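Fibrinogen alpha subunit (Gallus gallus, PDB 1M1J) probably forms, after thrombin cleavage and together with the beta and gamma chains, the insoluble fibrin matrix of blood clots. Local coordinates at residues 146-151 and 177-182. Sequence-based numbering, arbitrary orientation.
Sequences VEMKRL and EGYDNI
Y179 lays one face of its ring on the backbone of K149, and here the alpha chain, having folded back, packs as a fourth strand against the fibrinogen coiled coil. It is a compact case of how an aromatic side chain can lie across a neighbouring helix: residues 178-191 return beside helix 82-160, and the closest pair of CA atoms across the two segments, those of K149 and Y179, is 7.0 Å apart. The principal interaction is a CH-pi contact, with K149 CA lying 4.0 Å from the centroid of the Y179 ring and 19° off its normal, displaced toward the rim near CZ. The lysine side chain then runs past the tyrosine in the opposite direction. With its CG anti to the backbone N (chi1 -174°), the methylene chain stays extended alongside the ring as far as the last bond, where chi4 of 61° bends the amine so that NZ comes 3.9 Å from Y179 CB. M148 approaches differently, crossing the tyrosine at about a right angle with its CG 3.9 Å from Y179 CZ at the ring edge, while the end of its thioether chain turns away from the 177-182 segment; M148 also packs on an apolar side chain of another protein chain.

Farther out, V145 on helix 82-160 touches both Y179 and I182, and a basic side chain of a second neighbouring chain also packs on the tyrosine. With the ring cut back to an alanine, K149 CA would probably lose its aromatic cover, M148 its edge contact and E152 its weak hydroxyl partner. At the distal end of the ring, the phenol OH makes a weak hydrogen bond to OE2 of E152, just beyond residues 146-151.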
loop_
_atom_site.group_PDB
_atom_site.type_symbol
_atom_site.label_atom_id
_atom_site.label_comp_id
_atom_site.label_asym_id
_atom_site.label_seq_id
_atom_site.Cartn_x
_atom_site.Cartn_y
_atom_site.Cartn_z
ATOM N N VAL D 146 -37.651 -100.152 90.028
ATOM C CA VAL D 146 -36.597 -100.838 90.775
ATOM C C VAL D 146 -37.134 -101.322 92.118
ATOM O O VAL D 146 -36.972 -102.487 92.479
ATOM C CB VAL D 146 -35.367 -99.905 91.015
ATOM C CG1 VAL D 146 -34.501 -100.430 92.168
ATOM C CG2 VAL D 146 -34.528 -99.835 89.751
ATOM N N GLU D 147 -37.770 -100.415 92.851
ATOM C CA GLU D 147 -38.337 -100.730 94.151
ATOM C C GLU D 147 -39.415 -101.796 94.022
ATOM O O GLU D 147 -39.550 -102.659 94.886
ATOM C CB GLU D 147 -38.944 -99.474 94.770
ATOM C CG GLU D 147 -39.512 -99.667 96.164
ATOM C CD GLU D 147 -40.059 -98.371 96.734
ATOM O OE1 GLU D 147 -40.442 -98.341 97.924
ATOM O OE2 GLU D 147 -40.106 -97.374 95.983
ATOM N N MET D 148 -40.170 -101.726 92.931
ATOM C CA MET D 148 -41.256 -102.658 92.671
ATOM C C MET D 148 -40.748 -104.072 92.416
ATOM O O MET D 148 -41.221 -105.019 93.036
ATOM C CB MET D 148 -42.077 -102.177 91.472
ATOM C CG MET D 148 -43.478 -102.758 91.387
ATOM S SD MET D 148 -44.605 -102.125 92.649
ATOM C CE MET D 148 -44.301 -103.257 93.947
ATOM N N LYS D 149 -39.784 -104.221 91.511
ATOM C CA LYS D 149 -39.235 -105.540 91.200
ATOM C C LYS D 149 -38.745 -106.216 92.476
ATOM O O LYS D 149 -38.694 -107.442 92.560
ATOM C CB LYS D 149 -38.087 -105.428 90.197
ATOM C CG LYS D 149 -37.568 -106.773 89.711
ATOM C CD LYS D 149 -36.649 -106.629 88.502
ATOM C CE LYS D 149 -36.176 -107.992 87.990
ATOM N NZ LYS D 149 -37.293 -108.874 87.538
ATOM N N ARG D 150 -38.390 -105.407 93.468
ATOM C CA ARG D 150 -37.927 -105.921 94.752
ATOM C C ARG D 150 -39.121 -106.230 95.642
ATOM O O ARG D 150 -39.183 -107.278 96.276
ATOM C CB ARG D 150 -37.047 -104.892 95.467
ATOM C CG ARG D 150 -35.569 -104.953 95.119
ATOM C CD ARG D 150 -34.772 -103.993 95.990
ATOM N NE ARG D 150 -33.335 -104.205 95.848
ATOM C CZ ARG D 150 -32.658 -104.031 94.718
ATOM N NH1 ARG D 150 -33.284 -103.636 93.617
ATOM N NH2 ARG D 150 -31.353 -104.263 94.685
ATOM N N LEU D 151 -40.065 -105.300 95.681
ATOM C CA LEU D 151 -41.252 -105.442 96.502
ATOM C C LEU D 151 -42.079 -106.671 96.145
ATOM O O LEU D 151 -42.431 -107.456 97.022
ATOM C CB LEU D 151 -42.123 -104.197 96.380
ATOM C CG LEU D 151 -42.697 -103.664 97.692
ATOM C CD1 LEU D 151 -43.845 -102.706 97.378
ATOM C CD2 LEU D 151 -43.191 -104.811 98.554
ATOM N N GLU D 177 -40.783 -111.539 84.472
ATOM C CA GLU D 177 -40.617 -111.096 83.095
ATOM C C GLU D 177 -41.455 -109.861 82.799
ATOM O O GLU D 177 -41.137 -109.079 81.900
ATOM C CB GLU D 177 -40.990 -112.222 82.124
ATOM C CG GLU D 177 -39.965 -113.348 82.055
ATOM C CD GLU D 177 -40.237 -114.316 80.919
ATOM O OE1 GLU D 177 -39.388 -115.202 80.674
ATOM O OE2 GLU D 177 -41.302 -114.193 80.271
ATOM N N GLY D 178 -42.536 -109.690 83.551
ATOM C CA GLY D 178 -43.371 -108.527 83.341
ATOM C C GLY D 178 -42.493 -107.296 83.434
ATOM O O GLY D 178 -42.777 -106.262 82.830
ATOM N N TYR D 179 -41.397 -107.420 84.175
ATOM C CA TYR D 179 -40.484 -106.307 84.353
ATOM C C TYR D 179 -39.524 -106.041 83.212
ATOM O O TYR D 179 -39.267 -104.883 82.886
ATOM C CB TYR D 179 -39.716 -106.483 85.651
ATOM C CG TYR D 179 -40.573 -106.165 86.839
ATOM C CD1 TYR D 179 -40.885 -104.844 87.152
ATOM C CD2 TYR D 179 -41.117 -107.178 87.622
ATOM C CE1 TYR D 179 -41.721 -104.538 88.219
ATOM C CE2 TYR D 179 -41.954 -106.887 88.689
ATOM C CZ TYR D 179 -42.254 -105.564 88.985
ATOM O OH TYR D 179 -43.085 -105.265 90.042
ATOM N N ASP D 180 -38.985 -107.088 82.596
ATOM C CA ASP D 180 -38.054 -106.862 81.497
ATOM C C ASP D 180 -38.779 -106.268 80.290
ATOM O O ASP D 180 -38.163 -105.634 79.428
ATOM C CB ASP D 180 -37.323 -108.158 81.111
ATOM C CG ASP D 180 -38.259 -109.248 80.644
ATOM O OD1 ASP D 180 -39.052 -109.002 79.707
ATOM O OD2 ASP D 180 -38.188 -110.360 81.212
ATOM N N ASN D 181 -40.091 -106.465 80.243
ATOM C CA ASN D 181 -40.893 -105.927 79.157
ATOM C C ASN D 181 -41.149 -104.448 79.455
ATOM O O ASN D 181 -41.219 -103.613 78.550
ATOM C CB ASN D 181 -42.210 -106.692 79.051
ATOM C CG ASN D 181 -42.950 -106.401 77.764
ATOM O OD1 ASN D 181 -43.940 -107.056 77.444
ATOM N ND2 ASN D 181 -42.473 -105.412 77.015
ATOM N N ILE D 182 -41.287 -104.129 80.737
ATOM C CA ILE D 182 -41.499 -102.753 81.152
ATOM C C ILE D 182 -40.204 -102.010 80.897
ATOM O O ILE D 182 -40.201 -100.932 80.306
ATOM C CB ILE D 182 -41.802 -102.645 82.655
ATOM C CG1 ILE D 182 -43.123 -103.335 82.973
ATOM C CG2 ILE D 182 -41.822 -101.190 83.075
ATOM C CD1 ILE D 182 -44.259 -102.881 82.098
#